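Local coordinates for plasmid pRiA4b Orf3-like domain-containing protein (Methanosarcina mazei, PDB 2I1S) that is of unknown function but belongs to the plasmid pRiA4b ORF-3-like family, at residues K16-Q21 with W148-M153; M45-Y50 with W111-R116; V58-G63 with L96-A101; E155-S160 with E166-W171. All coordinates share one frame; numbering follows the deposited sequence.

Contact 1 of 4, residues K16-Q21 with W148-M153; sequences KGITPQ and WGYEEM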
loop_
_atom_site.group_PDB
_atom_site.type_symbol
_atom_site.label_atom_id
_atom_site.label_comp_id
_atom_site.label_asym_id
_atom_site.label_seq_id
_atom_site.Cartn_x
_atom_site.Cartn_y
_atom_site.Cartn_z
ATOM N N LYS A 16 2.229 -3.409 7.416
ATOM C CA LYS A 16 2.294 -4.267 8.618
ATOM C C LYS A 16 3.695 -4.649 9.074
ATOM O O LYS A 16 4.579 -4.896 8.265
ATOM C CB LYS A 16 1.611 -5.587 8.343
ATOM C CG LYS A 16 0.114 -5.503 8.278
ATOM C CD LYS A 16 -0.410 -6.893 8.045
ATOM C CE LYS A 16 0.100 -7.826 9.131
ATOM N NZ LYS A 16 -0.913 -8.908 9.343
ATOM N N GLY A 17 3.852 -4.739 10.395
ATOM C CA GLY A 17 5.033 -5.288 11.039
ATOM C C GLY A 17 6.154 -4.304 11.292
ATOM O O GLY A 17 7.158 -4.667 11.848
ATOM N N ILE A 18 6.037 -3.069 10.869
ATOM C CA ILE A 18 7.104 -2.089 11.159
ATOM C C ILE A 18 6.507 -1.042 12.124
ATOM O O ILE A 18 5.388 -0.545 11.892
ATOM C CB ILE A 18 7.659 -1.439 9.846
ATOM C CG1 ILE A 18 8.704 -2.349 9.207
ATOM C CG2 ILE A 18 8.321 -0.057 10.086
ATOM C CD1 ILE A 18 8.571 -2.351 7.739
ATOM N N THR A 19 7.229 -0.759 13.219
ATOM C CA THR A 19 6.854 0.327 14.116
ATOM C C THR A 19 8.073 1.265 14.304
ATOM O O THR A 19 9.230 0.808 14.254
ATOM C CB THR A 19 6.273 -0.146 15.480
ATOM O OG1 THR A 19 7.250 -0.930 16.140
ATOM C CG2 THR A 19 5.034 -0.983 15.314
ATOM N N PRO A 20 7.828 2.584 14.437
ATOM C CA PRO A 20 6.557 3.263 14.206
ATOM C C PRO A 20 5.914 2.927 12.849
ATOM O O PRO A 20 6.609 2.538 11.891
ATOM C CB PRO A 20 6.954 4.745 14.258
ATOM C CG PRO A 20 8.130 4.805 15.108
ATOM C CD PRO A 20 8.874 3.520 14.910
ATOM N N GLN A 21 4.609 3.126 12.757
ATOM C CA GLN A 21 3.825 2.814 11.568
ATOM C C GLN A 21 4.125 3.652 10.300
ATOM O O GLN A 21 4.254 4.852 10.344
ATOM C CB GLN A 21 2.345 2.851 11.929
ATOM C CG GLN A 21 1.428 2.461 10.820
ATOM C CD GLN A 21 -0.004 2.500 11.243
ATOM O OE1 GLN A 21 -0.571 3.564 11.477
ATOM N NE2 GLN A 21 -0.607 1.337 11.364
ATOM N N TRP A 148 11.739 -7.609 8.535
ATOM C CA TRP A 148 12.963 -7.936 9.256
ATOM C C TRP A 148 14.198 -7.322 8.621
ATOM O O TRP A 148 14.952 -6.658 9.318
ATOM C CB TRP A 148 13.095 -9.449 9.502
ATOM C CG TRP A 148 12.145 -9.853 10.638
ATOM C CD1 TRP A 148 11.261 -10.906 10.654
ATOM C CD2 TRP A 148 11.937 -9.142 11.868
ATOM N NE1 TRP A 148 10.550 -10.907 11.835
ATOM C CE2 TRP A 148 10.945 -9.839 12.596
ATOM N N GLY A 149 14.384 -7.511 7.315
ATOM C CA GLY A 149 15.497 -6.896 6.599
ATOM C C GLY A 149 15.572 -5.376 6.708
ATOM O O GLY A 149 16.631 -4.816 6.951
ATOM N N TYR A 150 14.440 -4.706 6.506
ATOM C CA TYR A 150 14.377 -3.256 6.619
ATOM C C TYR A 150 14.674 -2.746 8.049
ATOM O O TYR A 150 15.483 -1.847 8.232
ATOM C CB TYR A 150 13.035 -2.725 6.083
ATOM C CG TYR A 150 12.932 -1.204 6.078
ATOM C CD1 TYR A 150 13.807 -0.435 5.295
ATOM C CD2 TYR A 150 11.990 -0.544 6.873
ATOM C CE1 TYR A 150 13.739 0.938 5.283
ATOM C CE2 TYR A 150 11.890 0.867 6.866
ATOM C CZ TYR A 150 12.777 1.588 6.065
ATOM O OH TYR A 150 12.739 2.940 6.025
ATOM N N GLU A 151 14.047 -3.328 9.067
ATOM C CA GLU A 151 14.353 -2.911 10.436
ATOM C C GLU A 151 15.832 -3.137 10.808
ATOM O O GLU A 151 16.413 -2.306 11.496
ATOM C CB GLU A 151 13.406 -3.547 11.455
ATOM C CG GLU A 151 11.995 -2.955 11.439
ATOM C CD GLU A 151 11.798 -1.688 12.309
ATOM O OE1 GLU A 151 12.751 -0.879 12.463
ATOM O OE2 GLU A 151 10.663 -1.506 12.854
ATOM N N GLU A 152 16.436 -4.238 10.363
ATOM C CA GLU A 152 17.869 -4.471 10.599
ATOM C C GLU A 152 18.736 -3.350 10.012
ATOM O O GLU A 152 19.602 -2.825 10.694
ATOM C CB GLU A 152 18.336 -5.808 10.023
ATOM C CG GLU A 152 17.863 -7.039 10.770
ATOM C CD GLU A 152 18.188 -8.341 10.005
ATOM O OE1 GLU A 152 18.929 -8.260 8.977
ATOM O OE2 GLU A 152 17.707 -9.437 10.429
ATOM N N MET A 153 18.518 -2.992 8.750
ATOM C CA MET A 153 19.153 -1.801 8.164
ATOM C C MET A 153 18.976 -0.518 9.024
ATOM O O MET A 153 19.944 0.169 9.277
ATOM C CB MET A 153 18.632 -1.569 6.754
ATOM C CG MET A 153 19.255 -2.549 5.731
ATOM S SD MET A 153 18.973 -2.249 3.981
ATOM C CE MET A 153 17.243 -2.064 3.899
HETATM O O HOH W 1 11.224 1.325 12.376
#

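Contact 2 of 4, residues M45-Y50 with W111-R116; sequences MDWEDY and WQVKVR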
loop_
_atom_site.group_PDB
_atom_site.type_symbol
_atom_site.label_atom_id
_atom_site.label_comp_id
_atom_site.label_asym_id
_atom_site.label_seq_id
_atom_site.Cartn_x
_atom_site.Cartn_y
_atom_site.Cartn_z
ATOM N N MET A 45 3.549 4.096 -2.104
ATOM C CA MET A 45 4.718 3.399 -1.540
ATOM C C MET A 45 5.983 3.540 -2.348
ATOM O O MET A 45 7.030 2.991 -1.981
ATOM C CB MET A 45 4.409 1.915 -1.343
ATOM C CG MET A 45 3.348 1.638 -0.231
ATOM S SD MET A 45 3.455 2.529 1.339
ATOM C CE MET A 45 1.877 2.035 1.986
ATOM N N ASP A 46 5.908 4.254 -3.466
ATOM C CA ASP A 46 7.057 4.411 -4.352
ATOM C C ASP A 46 7.708 3.046 -4.732
ATOM O O ASP A 46 8.945 2.865 -4.802
ATOM C CB ASP A 46 8.026 5.433 -3.732
ATOM C CG ASP A 46 9.089 5.901 -4.708
ATOM O OD1 ASP A 46 8.949 5.623 -5.932
ATOM O OD2 ASP A 46 10.061 6.561 -4.240
ATOM N N TRP A 47 6.833 2.071 -4.977
ATOM C CA TRP A 47 7.245 0.765 -5.447
ATOM C C TRP A 47 7.286 0.733 -6.989
ATOM O O TRP A 47 6.839 1.660 -7.657
ATOM C CB TRP A 47 6.332 -0.313 -4.848
ATOM C CG TRP A 47 6.602 -0.617 -3.388
ATOM C CD1 TRP A 47 7.789 -0.443 -2.710
ATOM C CD2 TRP A 47 5.683 -1.188 -2.431
ATOM N NE1 TRP A 47 7.654 -0.847 -1.409
ATOM C CE2 TRP A 47 6.378 -1.309 -1.208
ATOM C CE3 TRP A 47 4.344 -1.609 -2.493
ATOM C CZ2 TRP A 47 5.772 -1.818 -0.045
ATOM C CZ3 TRP A 47 3.736 -2.113 -1.316
ATOM C CH2 TRP A 47 4.461 -2.233 -0.130
ATOM N N GLU A 48 7.815 -0.346 -7.551
ATOM C CA GLU A 48 8.207 -0.370 -8.963
ATOM C C GLU A 48 7.416 -1.407 -9.800
ATOM O O GLU A 48 7.655 -1.590 -10.994
ATOM C CB GLU A 48 9.710 -0.661 -9.045
ATOM C CG GLU A 48 10.641 0.470 -8.705
ATOM C CD GLU A 48 10.585 1.558 -9.717
ATOM O OE1 GLU A 48 10.230 1.292 -10.878
ATOM O OE2 GLU A 48 10.878 2.706 -9.365
ATOM N N ASP A 49 6.489 -2.083 -9.148
ATOM C CA ASP A 49 5.743 -3.198 -9.724
ATOM C C ASP A 49 6.574 -4.339 -10.340
ATOM O O ASP A 49 6.276 -4.838 -11.412
ATOM C CB ASP A 49 4.633 -2.717 -10.667
ATOM C CG ASP A 49 3.410 -3.614 -10.596
ATOM O OD1 ASP A 49 3.390 -4.556 -9.770
ATOM O OD2 ASP A 49 2.459 -3.375 -11.333
ATOM N N TYR A 50 7.589 -4.782 -9.612
ATOM C CA TYR A 50 8.519 -5.791 -10.110
ATOM C C TYR A 50 8.008 -7.185 -9.823
ATOM O O TYR A 50 8.422 -8.169 -10.478
ATOM C CB TYR A 50 9.812 -5.698 -9.308
ATOM C CG TYR A 50 10.706 -4.527 -9.612
ATOM C CD1 TYR A 50 10.978 -4.179 -10.917
ATOM C CD2 TYR A 50 11.339 -3.824 -8.576
ATOM C CE1 TYR A 50 11.835 -3.115 -11.209
ATOM C CE2 TYR A 50 12.218 -2.774 -8.844
ATOM C CZ TYR A 50 12.448 -2.420 -10.167
ATOM O OH TYR A 50 13.300 -1.407 -10.497
ATOM N N TRP A 111 5.772 -8.190 1.613
ATOM C CA TRP A 111 5.236 -6.923 2.103
ATOM C C TRP A 111 3.743 -7.025 2.180
ATOM O O TRP A 111 3.092 -7.471 1.221
ATOM C CB TRP A 111 5.598 -5.753 1.163
ATOM C CG TRP A 111 7.096 -5.571 0.920
ATOM C CD1 TRP A 111 7.731 -5.640 -0.279
ATOM C CD2 TRP A 111 8.110 -5.261 1.900
ATOM N NE1 TRP A 111 9.080 -5.426 -0.116
ATOM C CE2 TRP A 111 9.342 -5.177 1.206
ATOM C CE3 TRP A 111 8.097 -5.059 3.296
ATOM C CZ2 TRP A 111 10.567 -4.889 1.859
ATOM C CZ3 TRP A 111 9.302 -4.785 3.955
ATOM C CH2 TRP A 111 10.531 -4.685 3.227
ATOM N N GLN A 112 3.197 -6.549 3.294
ATOM C CA GLN A 112 1.746 -6.554 3.500
ATOM C C GLN A 112 1.255 -5.195 3.854
ATOM O O GLN A 112 1.752 -4.552 4.787
ATOM C CB GLN A 112 1.366 -7.550 4.577
ATOM C CG GLN A 112 1.617 -9.013 4.160
ATOM C CD GLN A 112 1.369 -9.965 5.283
ATOM O OE1 GLN A 112 1.802 -9.740 6.403
ATOM N NE2 GLN A 112 0.666 -11.040 4.998
ATOM N N VAL A 113 0.269 -4.747 3.103
ATOM C CA VAL A 113 -0.348 -3.472 3.353
ATOM C C VAL A 113 -1.781 -3.723 3.828
ATOM O O VAL A 113 -2.520 -4.424 3.149
ATOM C CB VAL A 113 -0.352 -2.609 2.091
ATOM C CG1 VAL A 113 -1.071 -1.249 2.373
ATOM C CG2 VAL A 113 1.080 -2.430 1.546
ATOM N N LYS A 114 -2.144 -3.189 5.001
ATOM C CA LYS A 114 -3.538 -3.194 5.469
ATOM C C LYS A 114 -4.277 -2.083 4.770
ATOM O O LYS A 114 -3.793 -0.936 4.676
ATOM C CB LYS A 114 -3.650 -2.964 6.973
ATOM C CG LYS A 114 -3.238 -4.079 7.882
ATOM C CD LYS A 114 -3.351 -3.557 9.356
ATOM C CE LYS A 114 -3.641 -4.669 10.414
ATOM N NZ LYS A 114 -2.380 -5.230 10.996
ATOM N N VAL A 115 -5.442 -2.405 4.252
ATOM C CA VAL A 115 -6.253 -1.384 3.559
ATOM C C VAL A 115 -7.536 -1.277 4.372
ATOM O O VAL A 115 -8.245 -2.264 4.578
ATOM C CB VAL A 115 -6.550 -1.743 2.064
ATOM C CG1 VAL A 115 -7.314 -0.620 1.390
ATOM C CG2 VAL A 115 -5.253 -2.085 1.288
ATOM N N ARG A 116 -7.787 -0.097 4.903
ATOM C CA ARG A 116 -8.965 0.130 5.705
ATOM C C ARG A 116 -9.764 1.292 5.109
ATOM O O ARG A 116 -9.236 2.374 4.935
ATOM C CB ARG A 116 -8.549 0.394 7.157
ATOM C CG ARG A 116 -9.609 1.079 8.003
ATOM C CD ARG A 116 -10.479 0.071 8.751
ATOM N NE ARG A 116 -9.700 -0.703 9.721
ATOM C CZ ARG A 116 -9.753 -0.535 11.046
ATOM N NH1 ARG A 116 -10.554 0.384 11.600
ATOM N NH2 ARG A 116 -8.996 -1.306 11.820
#

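Contact 3 of 4, residues V58-G63 with L96-A101; sequences VNPKTG and LENKEA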
loop_
_atom_site.group_PDB
_atom_site.type_symbol
_atom_site.label_atom_id
_atom_site.label_comp_id
_atom_site.label_asym_id
_atom_site.label_seq_id
_atom_site.Cartn_x
_atom_site.Cartn_y
_atom_site.Cartn_z
ATOM N N VAL A 58 -12.710 -10.535 2.736
ATOM C CA VAL A 58 -14.060 -11.108 2.876
ATOM C C VAL A 58 -15.035 -10.548 1.812
ATOM O O VAL A 58 -15.148 -9.320 1.629
ATOM C CB VAL A 58 -14.655 -10.855 4.303
ATOM C CG1 VAL A 58 -16.145 -11.117 4.332
ATOM C CG2 VAL A 58 -13.942 -11.700 5.343
ATOM N N ASN A 59 -15.736 -11.447 1.122
ATOM C CA ASN A 59 -16.753 -11.054 0.165
ATOM C C ASN A 59 -18.104 -10.850 0.892
ATOM O O ASN A 59 -18.634 -11.777 1.483
ATOM C CB ASN A 59 -16.815 -12.116 -0.936
ATOM C CG ASN A 59 -17.894 -11.853 -1.990
ATOM O OD1 ASN A 59 -18.665 -10.891 -1.922
ATOM N ND2 ASN A 59 -17.954 -12.743 -2.975
ATOM N N PRO A 60 -18.641 -9.613 0.887
ATOM C CA PRO A 60 -19.875 -9.326 1.642
ATOM C C PRO A 60 -21.103 -10.102 1.192
ATOM O O PRO A 60 -22.023 -10.308 2.002
ATOM C CB PRO A 60 -20.109 -7.831 1.417
ATOM C CG PRO A 60 -19.202 -7.427 0.276
ATOM C CD PRO A 60 -18.087 -8.415 0.217
ATOM N N LYS A 61 -21.146 -10.516 -0.076
ATOM C CA LYS A 61 -22.272 -11.353 -0.557
ATOM C C LYS A 61 -22.142 -12.806 -0.102
ATOM O O LYS A 61 -23.123 -13.527 -0.115
ATOM C CB LYS A 61 -22.426 -11.323 -2.090
ATOM C CG LYS A 61 -22.534 -9.933 -2.739
ATOM C CD LYS A 61 -22.586 -10.064 -4.275
ATOM C CE LYS A 61 -22.935 -8.753 -4.989
ATOM N NZ LYS A 61 -22.217 -7.554 -4.487
ATOM N N THR A 62 -20.938 -13.242 0.282
ATOM C CA THR A 62 -20.742 -14.639 0.700
ATOM C C THR A 62 -20.232 -14.843 2.130
ATOM O O THR A 62 -20.444 -15.907 2.704
ATOM C CB THR A 62 -19.840 -15.453 -0.282
ATOM O OG1 THR A 62 -18.496 -14.965 -0.230
ATOM C CG2 THR A 62 -20.367 -15.376 -1.710
ATOM N N GLY A 63 -19.554 -13.852 2.701
ATOM C CA GLY A 63 -18.949 -14.022 4.032
ATOM C C GLY A 63 -17.691 -14.896 4.020
ATOM O O GLY A 63 -17.077 -15.128 5.076
ATOM N N LEU A 96 -19.113 -0.087 4.959
ATOM C CA LEU A 96 -18.825 0.357 6.311
ATOM C C LEU A 96 -18.843 -0.786 7.360
ATOM O O LEU A 96 -18.172 -0.678 8.384
ATOM C CB LEU A 96 -19.733 1.542 6.710
ATOM C CG LEU A 96 -19.749 2.811 5.830
ATOM C CD1 LEU A 96 -20.889 3.750 6.245
ATOM C CD2 LEU A 96 -18.403 3.571 5.813
ATOM N N GLU A 97 -19.581 -1.875 7.134
ATOM C CA GLU A 97 -19.329 -3.081 7.951
ATOM C C GLU A 97 -18.516 -4.190 7.242
ATOM O O GLU A 97 -18.628 -5.369 7.595
ATOM C CB GLU A 97 -20.587 -3.654 8.628
ATOM C CG GLU A 97 -21.687 -4.089 7.695
ATOM C CD GLU A 97 -22.767 -3.044 7.569
ATOM O OE1 GLU A 97 -22.455 -1.886 7.197
ATOM O OE2 GLU A 97 -23.934 -3.386 7.846
ATOM N N ASN A 98 -17.717 -3.809 6.252
ATOM C CA ASN A 98 -16.717 -4.699 5.669
ATOM C C ASN A 98 -15.610 -3.822 5.121
ATOM O O ASN A 98 -15.502 -3.619 3.907
ATOM C CB ASN A 98 -17.305 -5.600 4.566
ATOM C CG ASN A 98 -16.399 -6.791 4.247
ATOM O OD1 ASN A 98 -15.988 -7.506 5.158
ATOM N ND2 ASN A 98 -16.072 -6.999 2.961
ATOM N N LYS A 99 -14.789 -3.300 6.025
ATOM C CA LYS A 99 -13.945 -2.140 5.717
ATOM C C LYS A 99 -12.470 -2.416 5.408
ATOM O O LYS A 99 -11.772 -1.510 4.912
ATOM C CB LYS A 99 -14.097 -1.025 6.763
ATOM C CG LYS A 99 -13.981 -1.432 8.215
ATOM C CD LYS A 99 -14.191 -0.222 9.120
ATOM C CE LYS A 99 -15.352 0.667 8.639
ATOM N NZ LYS A 99 -15.497 1.973 9.405
ATOM N N GLU A 100 -12.027 -3.665 5.621
ATOM C CA GLU A 100 -10.609 -4.014 5.542
ATOM C C GLU A 100 -10.223 -5.090 4.495
ATOM O O GLU A 100 -10.955 -6.053 4.288
ATOM C CB GLU A 100 -10.095 -4.385 6.938
ATOM C CG GLU A 100 -8.616 -4.036 7.161
ATOM C CD GLU A 100 -8.251 -4.018 8.632
ATOM O OE1 GLU A 100 -8.433 -5.070 9.289
ATOM O OE2 GLU A 100 -7.779 -2.959 9.130
ATOM N N ALA A 101 -9.073 -4.894 3.841
ATOM C CA ALA A 101 -8.456 -5.875 2.935
ATOM C C ALA A 101 -7.020 -6.066 3.354
ATOM O O ALA A 101 -6.431 -5.194 3.988
ATOM C CB ALA A 101 -8.461 -5.360 1.508
HETATM O O HOH W 2 -11.662 -8.760 4.897
#

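Contact 4 of 4, residues E155-S160 with E166-W171; sequences EVLKDS and EDTVLW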
loop_
_atom_site.group_PDB
_atom_site.type_symbol
_atom_site.label_atom_id
_atom_site.label_comp_id
_atom_site.label_asym_id
_atom_site.label_seq_id
_atom_site.Cartn_x
_atom_site.Cartn_y
_atom_site.Cartn_z
ATOM N N GLU A 155 18.410 -0.249 12.207
ATOM C CA GLU A 155 19.155 -0.454 13.458
ATOM C C GLU A 155 20.639 -0.145 13.249
ATOM O O GLU A 155 21.235 0.611 14.031
ATOM C CB GLU A 155 18.962 -1.880 14.011
ATOM C CG GLU A 155 17.638 -2.112 14.700
ATOM C CD GLU A 155 17.451 -1.230 15.947
ATOM O OE1 GLU A 155 18.146 -1.440 16.975
ATOM O OE2 GLU A 155 16.587 -0.328 15.907
ATOM N N VAL A 156 21.216 -0.738 12.207
ATOM C CA VAL A 156 22.540 -0.351 11.695
ATOM C C VAL A 156 22.706 1.169 11.552
ATOM O O VAL A 156 23.725 1.723 11.972
ATOM C CB VAL A 156 22.861 -1.030 10.324
ATOM C CG1 VAL A 156 24.022 -0.344 9.633
ATOM C CG2 VAL A 156 23.149 -2.518 10.493
ATOM N N LEU A 157 21.707 1.847 10.990
ATOM C CA LEU A 157 21.829 3.282 10.712
ATOM C C LEU A 157 22.080 4.141 11.964
ATOM O O LEU A 157 22.723 5.201 11.891
ATOM C CB LEU A 157 20.636 3.794 9.879
ATOM C CG LEU A 157 20.745 3.586 8.361
ATOM C CD1 LEU A 157 19.575 4.229 7.579
ATOM C CD2 LEU A 157 22.112 4.060 7.801
ATOM N N LYS A 158 21.609 3.641 13.106
ATOM C CA LYS A 158 21.706 4.308 14.407
ATOM C C LYS A 158 23.114 4.280 14.996
ATOM O O LYS A 158 23.343 4.818 16.073
ATOM C CB LYS A 158 20.741 3.648 15.393
ATOM C CG LYS A 158 19.332 3.543 14.884
ATOM C CD LYS A 158 18.377 3.052 15.948
ATOM C CE LYS A 158 16.983 2.851 15.349
ATOM N NZ LYS A 158 15.991 2.327 16.334
ATOM N N ASP A 159 24.046 3.647 14.280
ATOM C CA ASP A 159 25.392 3.388 14.778
ATOM C C ASP A 159 26.415 3.474 13.645
ATOM O O ASP A 159 26.767 2.466 13.044
ATOM C CB ASP A 159 25.443 2.006 15.445
ATOM C CG ASP A 159 26.795 1.696 16.085
ATOM O OD1 ASP A 159 27.768 2.449 15.864
ATOM O OD2 ASP A 159 26.884 0.677 16.807
ATOM N N SER A 160 26.904 4.685 13.385
ATOM C CA SER A 160 27.899 4.940 12.345
ATOM C C SER A 160 29.226 4.196 12.566
ATOM O O SER A 160 30.143 4.265 11.732
ATOM C CB SER A 160 28.112 6.450 12.159
ATOM O OG SER A 160 28.362 7.087 13.394
ATOM N N GLU A 166 28.552 1.349 6.672
ATOM C CA GLU A 166 28.891 1.905 5.355
ATOM C C GLU A 166 28.239 1.146 4.197
ATOM O O GLU A 166 27.867 1.749 3.183
ATOM C CB GLU A 166 30.417 1.990 5.168
ATOM C CG GLU A 166 31.136 2.855 6.246
ATOM N N ASP A 167 28.090 -0.167 4.373
ATOM C CA ASP A 167 27.399 -1.018 3.425
ATOM C C ASP A 167 25.908 -0.747 3.412
ATOM O O ASP A 167 25.256 -0.891 2.385
ATOM C CB ASP A 167 27.647 -2.482 3.746
ATOM C CG ASP A 167 29.064 -2.918 3.415
ATOM O OD1 ASP A 167 29.566 -3.835 4.109
ATOM O OD2 ASP A 167 29.677 -2.355 2.468
ATOM N N THR A 168 25.367 -0.365 4.562
ATOM C CA THR A 168 23.936 -0.091 4.693
ATOM C C THR A 168 23.623 1.247 4.027
ATOM O O THR A 168 22.667 1.343 3.295
ATOM C CB THR A 168 23.538 -0.077 6.184
ATOM O OG1 THR A 168 23.993 -1.290 6.788
ATOM C CG2 THR A 168 22.000 0.110 6.399
ATOM N N VAL A 169 24.463 2.258 4.268
ATOM C CA VAL A 169 24.363 3.575 3.617
ATOM C C VAL A 169 24.419 3.445 2.104
ATOM O O VAL A 169 23.626 4.096 1.413
ATOM C CB VAL A 169 25.449 4.580 4.128
ATOM C CG1 VAL A 169 25.449 5.886 3.321
ATOM C CG2 VAL A 169 25.218 4.885 5.614
ATOM N N LEU A 170 25.339 2.607 1.609
ATOM C CA LEU A 170 25.501 2.376 0.181
ATOM C C LEU A 170 24.228 1.741 -0.397
ATOM O O LEU A 170 23.749 2.141 -1.465
ATOM C CB LEU A 170 26.756 1.535 -0.113
ATOM C CG LEU A 170 27.235 1.473 -1.583
ATOM C CD1 LEU A 170 27.750 2.812 -2.136
ATOM C CD2 LEU A 170 28.298 0.383 -1.795
ATOM N N TRP A 171 23.674 0.798 0.372
ATOM C CA TRP A 171 22.491 0.020 0.014
ATOM C C TRP A 171 21.260 0.947 -0.134
ATOM O O TRP A 171 20.566 0.897 -1.151
ATOM C CB TRP A 171 22.227 -1.089 1.075
ATOM C CG TRP A 171 21.394 -2.235 0.580
ATOM C CD1 TRP A 171 21.825 -3.512 0.336
ATOM C CD2 TRP A 171 19.975 -2.232 0.284
ATOM N NE1 TRP A 171 20.780 -4.299 -0.096
ATOM C CE2 TRP A 171 19.635 -3.544 -0.138
ATOM C CE3 TRP A 171 18.955 -1.267 0.372
ATOM C CZ2 TRP A 171 18.313 -3.903 -0.517
ATOM C CZ3 TRP A 171 17.643 -1.619 -0.016
ATOM C CH2 TRP A 171 17.342 -2.923 -0.464
#

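Contact 1 of 4, residues K16-Q21 with W148-M153
Glu151 reaches from its helix over Ile18 to the backbone carbonyl of Thr19, and a water completes the join. Water 1 donates to Thr19 O at 2.8 Å and to Glu151 OE1 at 2.7 Å. The other carboxylate oxygen, Glu151 OE2, lies 3.1 Å from Thr19 O; both atoms are acceptors, so this approach is no bond, and the bridging water probably helps to make it tolerable. Beneath the carboxylate, Glu151 CG packs 4.0 Å from Ile18 CG1. A bend in the glutamate chain at chi2 (-86°) folds the acid group back along the loop, with OE2 3.9 Å from the other branch of Ile18, CG2. The CG1 branch ends in CD1, which meets Tyr150 CD2 obliquely at 4.0 Å while the two side chains cross at about a right angle. In the second shell, a cis peptide before Pro20 shapes the loop, and Arg137 both donates to Pro20 O and packs against Ile18. Tyr150 rests in turn on Pro141 and Phe176. The loop 16-21 is the turn of a beta hairpin, joining antiparallel strands 7-15 and 22-29, and this contact sets it against the flank of helix 146-157.

Contact 2 of 4, residues M45-Y50 with W111-R116
Trp47 and Trp111 both hold CG opposite the carbonyl carbon and beside the backbone N, with chi1 at -75° and -57°, and these torsions swing the two indoles toward each other. Their planes are nearly parallel, at 25°, but slid apart: the centroid of the Trp47 six-membered ring lies 5.3 Å from that of the Trp111 five-membered ring, so overlap is slight. Trp47 CZ2 sits over one face of Trp111, 4.1 Å from its CG, and Trp47 CH2 comes within 3.9 Å of Trp111 CB. Val113 meets Trp47 differently, at the ring edge and near its plane, where CG2 touches CH2 at 3.8 Å. The loop 45-50 leaves helix 34-44 through a Schellman motif at Asp46, and the chain then lays Trp47 against strand 111-122, close to the centre of the mixed beta-sheet protein. Met45 covers the indole from above, its CB 3.5 Å over the plane of Trp47, and its CE extends to Val113 CG1 at 4.4 Å. The buried indole nitrogen is satisfied, since Trp47 NE1 bonds to Val140 O. Tyr105 of strand 100-105, next to 111-122 in the sheet, also meets the Trp47 ring.

Contact 3 of 4, residues V58-G63 with L96-A101
A single side-chain amide, that of Asn98, supplies the direct hydrogen bond between Val58 and the run leading into strand 100-105. Val58 ends strand 53-58 and opens the turn of the beta hairpin formed with strand 65-69, while 100-105 is the neighbour of 53-58 on its other side in the sheet. Asn98 ND2 donates to Val58 O over 2.8 Å with an N-H...O angle of 149°, approaching from above the carbonyl plane, 36° out of it. With CG anti to the backbone N (chi1 -163°), the side chain extends its amide toward Val58. Its OD1 faces Val58 CB at 3.7 Å, and ND2 lies 3.7 Å from Pro60 CD, so each end of the amide has its own neighbour, OD1 the valine and ND2 the proline. ND2 also bonds to Tyr93 O at the end of helix 90-93, and tethers hairpin and helix together. Replacing Asn98 by an alanine removes the amide and would probably leave Val58 O and Tyr93 O without their shared donor and open a gap beside Pro60. The hairpin turn has its own internal order: Asn59 OD1 accepts from Lys61 N in an Asx turn, and Asn59 O takes both Thr62 N and Gly63 N. Beside the amide bond, water 2 links the two backbones, accepting from Val58 N at 3.0 Å and donating to Glu100 O at 2.9 Å.

Contact 4 of 4, residues E155-S160 with E166-W171
Val156 meets Thr168 where two consecutive helices, 146-157 and 165-172, pack as a helical hairpin. The apolar contacts come first. Val156 CG1 presses against the threonine branch point, 3.5 Å from Thr168 CB and tighter than usual, and also lies 3.8 Å from Thr168 CG2. Next along the chain, Leu157 lies obliquely beside the same methyl, its CG 4.2 Å from Thr168 CG2. It crosses Val169 at about a right angle, CD2 meeting Val169 CG2 at 3.9 Å. Among the polar groups, no hydrogen bond spans the two segments. Thr168 keeps OG1 beside its own backbone N (chi1 -53°), where it bonds to Glu164 O, just before helix 165-172. The same torsion turns the methyl toward Val156 and Leu157, while OG1 also faces Val156 CG1, in an approach so short that its exact value is doubtful. Just past the end of helix 146-157, Lys158 NZ pairs back with Glu155 OE2 in a salt bridge of 2.8 Å, apart from the packing. A glycine in place of Thr168 would probably leave Val156 CG1 and Leu157 facing a gap and deprive Glu164 O of its hydroxyl partner. Thr168 thus presents both its hydroxyl oxygen and its methyl to Val156, but the hydroxyl is bonded to Glu164 O, so the two segments meet here by shape and van der Waals packing rather than by polar bonds.

The chain closes contact 3 inside the loop of contact 2, which is itself nested inside contact 1; contact 4 follows in series. Contacts 2 and 3 share the sheet, on neighbouring strands 111-122 and 100-105, where Arg116 and Glu100 form a salt bridge and Val115 O pairs with Ala101 N; their centres are 21 Å apart. Contact 1 touches contact 2 through Lys16 and Gln112, centres 14 Å apart, and shares helix 146-157 with contact 4, whose centre is 15 Å from that of contact 1. Contacts 3 and 4, about 42 Å apart between centres, sit on opposite sides of the chain's centre. Contact 1 thus links the sheet to the C-terminal helical hairpin.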